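Local coordinates for protein alanine racemase (PDB 3E6E) that belongs to the alanine racemase family, pairing an N-terminal TIM-barrel domain with a C-terminal beta domain in a two-chain assembly, at residues 311-315 / 316-320. The protein carries 1 engineered substitution. Residues are numbered along the deposited sequence; the frame is centred on the assembly and turned at random.
With DCS (D-[3-hydroxy-2-methyl-5-phosphonooxymethyl-pyridin-4-ylmethyl]-N,O-cycloserylamide), chain F.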
loop_
_atom_site.group_PDB
_atom_site.type_symbol
_atom_site.label_atom_id
_atom_site.label_comp_id
_atom_site.label_asym_id
_atom_site.label_seq_id
_atom_site.Cartn_x
_atom_site.Cartn_y
_atom_site.Cartn_z
ATOM N N ARG A 311 -13.469 -14.502 -1.571
ATOM C CA ARG A 311 -12.411 -13.675 -1.020
ATOM C C ARG A 311 -11.655 -12.946 -2.110
ATOM O O ARG A 311 -11.511 -13.442 -3.232
ATOM C CB ARG A 311 -11.434 -14.515 -0.206
ATOM C CG ARG A 311 -11.976 -14.915 1.155
ATOM C CD ARG A 311 -11.836 -13.779 2.170
ATOM N NE ARG A 311 -12.117 -14.237 3.529
ATOM C CZ ARG A 311 -13.334 -14.408 4.040
ATOM N NH1 ARG A 311 -14.414 -14.148 3.313
ATOM N NH2 ARG A 311 -13.464 -14.868 5.279
ATOM N N VAL A 312 -11.199 -11.748 -1.768
ATOM C CA VAL A 312 -10.425 -10.921 -2.663
ATOM C C VAL A 312 -9.056 -11.573 -2.647
ATOM O O VAL A 312 -8.533 -11.869 -1.567
ATOM C CB VAL A 312 -10.347 -9.483 -2.103
ATOM C CG1 VAL A 312 -9.311 -8.652 -2.872
ATOM C CG2 VAL A 312 -11.717 -8.831 -2.193
ATOM N N CYS A 313 -8.485 -11.831 -3.821
ATOM C CA CYS A 313 -7.161 -12.457 -3.879
ATOM C C CYS A 313 -6.088 -11.393 -3.905
ATOM O O CYS A 313 -6.372 -10.226 -4.129
ATOM C CB CYS A 313 -6.986 -13.306 -5.144
ATOM S SG CYS A 313 -8.022 -14.756 -5.283
ATOM N N MET A 314 -4.850 -11.821 -3.686
ATOM C CA MET A 314 -3.696 -10.933 -3.717
ATOM C C MET A 314 -3.746 -10.159 -5.029
ATOM O O MET A 314 -3.730 -8.932 -5.031
ATOM C CB MET A 314 -2.400 -11.762 -3.642
ATOM C CG MET A 314 -1.109 -10.965 -3.540
ATOM S SD MET A 314 0.425 -11.934 -3.188
ATOM C CE MET A 314 0.211 -12.245 -1.472
ATOM N N ASP A 315 -3.857 -10.886 -6.141
ATOM C CA ASP A 315 -3.868 -10.277 -7.473
ATOM C C ASP A 315 -5.157 -10.153 -8.274
ATOM O O ASP A 315 -5.140 -9.606 -9.375
ATOM C CB ASP A 315 -2.816 -10.955 -8.336
ATOM C CG ASP A 315 -1.436 -10.460 -8.028
ATOM O OD1 ASP A 315 -1.200 -9.270 -8.300
ATOM O OD2 ASP A 315 -0.600 -11.238 -7.513
ATOM N N GLN A 316 -6.268 -10.648 -7.750
ATOM C CA GLN A 316 -7.533 -10.520 -8.465
ATOM C C GLN A 316 -8.724 -10.838 -7.587
ATOM O O GLN A 316 -8.577 -11.273 -6.439
ATOM C CB GLN A 316 -7.564 -11.432 -9.688
ATOM C CG GLN A 316 -7.358 -12.892 -9.373
ATOM C CD GLN A 316 -5.954 -13.349 -9.687
ATOM O OE1 GLN A 316 -4.996 -12.935 -9.043
ATOM N NE2 GLN A 316 -5.826 -14.205 -10.692
ATOM N N CYS A 317 -9.912 -10.596 -8.124
ATOM C CA CYS A 317 -11.129 -10.881 -7.392
ATOM C C CYS A 317 -12.265 -11.170 -8.357
ATOM O O CYS A 317 -12.286 -10.677 -9.489
ATOM C CB CYS A 317 -11.479 -9.721 -6.445
ATOM S SG CYS A 317 -11.765 -8.106 -7.185
ATOM N N MET A 318 -13.203 -11.997 -7.924
ATOM C CA MET A 318 -14.322 -12.343 -8.785
ATOM C C MET A 318 -15.618 -11.669 -8.365
ATOM O O MET A 318 -15.929 -11.556 -7.173
ATOM C CB MET A 318 -14.523 -13.857 -8.844
ATOM C CG MET A 318 -13.697 -14.656 -7.872
ATOM S SD MET A 318 -11.952 -14.704 -8.290
ATOM C CE MET A 318 -11.260 -14.027 -6.812
ATOM N N ILE A 319 -16.368 -11.235 -9.371
ATOM C CA ILE A 319 -17.630 -10.544 -9.177
ATOM C C ILE A 319 -18.788 -11.253 -9.867
ATOM O O ILE A 319 -18.603 -12.008 -10.825
ATOM C CB ILE A 319 -17.554 -9.100 -9.726
ATOM C CG1 ILE A 319 -17.362 -9.130 -11.245
ATOM C CG2 ILE A 319 -16.399 -8.349 -9.060
ATOM C CD1 ILE A 319 -17.122 -7.773 -11.854
ATOM N N ARG A 320 -19.990 -10.980 -9.373
ATOM C CA ARG A 320 -21.215 -11.568 -9.895
ATOM C C ARG A 320 -21.839 -10.654 -10.932
ATOM O O ARG A 320 -22.409 -9.615 -10.602
ATOM C CB ARG A 320 -22.189 -11.818 -8.741
ATOM C CG ARG A 320 -23.660 -11.840 -9.107
ATOM C CD ARG A 320 -24.421 -10.996 -8.091
ATOM N NE ARG A 320 -25.235 -11.774 -7.163
ATOM C CZ ARG A 320 -24.841 -12.883 -6.547
ATOM N NH1 ARG A 320 -23.628 -13.369 -6.755
ATOM N NH2 ARG A 320 -25.668 -13.507 -5.717
HETATM N N1 DCS F . -0.349 -20.522 -7.374
HETATM C C2 DCS F . -1.289 -19.539 -7.810
HETATM C C2A DCS F . -2.073 -19.718 -9.110
HETATM C C3 DCS F . -1.446 -18.412 -6.996
HETATM O O3 DCS F . -2.311 -17.426 -7.333
HETATM C C4 DCS F . -0.661 -18.312 -5.763
HETATM C C4A DCS F . -0.833 -17.111 -4.893
HETATM C C5 DCS F . 0.285 -19.383 -5.399
HETATM C C6 DCS F . 0.405 -20.452 -6.221
HETATM C C5A DCS F . 1.169 -19.382 -4.119
HETATM O O4P DCS F . 0.382 -19.502 -2.910
HETATM P P DCS F . 0.961 -19.545 -1.397
HETATM O O1P DCS F . 1.829 -20.718 -1.290
HETATM O O2P DCS F . 1.696 -18.304 -1.133
HETATM O O3P DCS F . -0.173 -19.666 -0.499
HETATM N N DCS F . -2.211 -17.126 -4.287
HETATM C CA DCS F . -2.585 -16.098 -3.430
HETATM C C DCS F . -3.318 -14.936 -3.803
HETATM O O DCS F . -3.764 -14.645 -5.052
HETATM N ND DCS F . -3.491 -14.194 -2.741
HETATM O OG DCS F . -2.890 -14.826 -1.665
HETATM C CB DCS F . -2.340 -15.983 -2.088
HETATM O O HOH W 1 -13.565 -12.221 -5.184
#
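Cys313 and Gln316 meet where the chain turns back to enter strand 317-321. Cys313 N lies 2.7 Å from Gln316 O in a bent hydrogen bond, 139° at the hydrogen, though the modelled place of that oxygen is less sure. Gln316 CG, set between its own backbone N and carbonyl carbon (chi1 58°), lies 4.3 Å from Cys313 CB. Measured from CA 311 to 315 and from CA 316 to 318, the two limbs run 142° apart, roughly antiparallel. Water 1 joins them: it accepts from Met318 N at 2.8 Å and lies 3.1 Å from Arg311 O, to which it can donate. Met318 bends at chi2 and chi3, which brings its methyl back over the loop; CE sits 3.7 Å from Cys313 SG and 3.6 Å from Arg311 O. A looser apolar contact, Val312 CG1 to Cys317 CB at 4.3 Å, lies between the limbs. The same turn lines the DCS pocket, with Cys313 CB 3.5 Å from the ligand's O. Asp315, at the bend, sends its carboxylate away from Gln316: salt bridges from OD1 to Arg365 and from OD2 to Lys40 of the second subunit hold both oxygens, fixing the group's rotation beside the ligand and tying this C-terminal-domain loop to the neighbouring subunit.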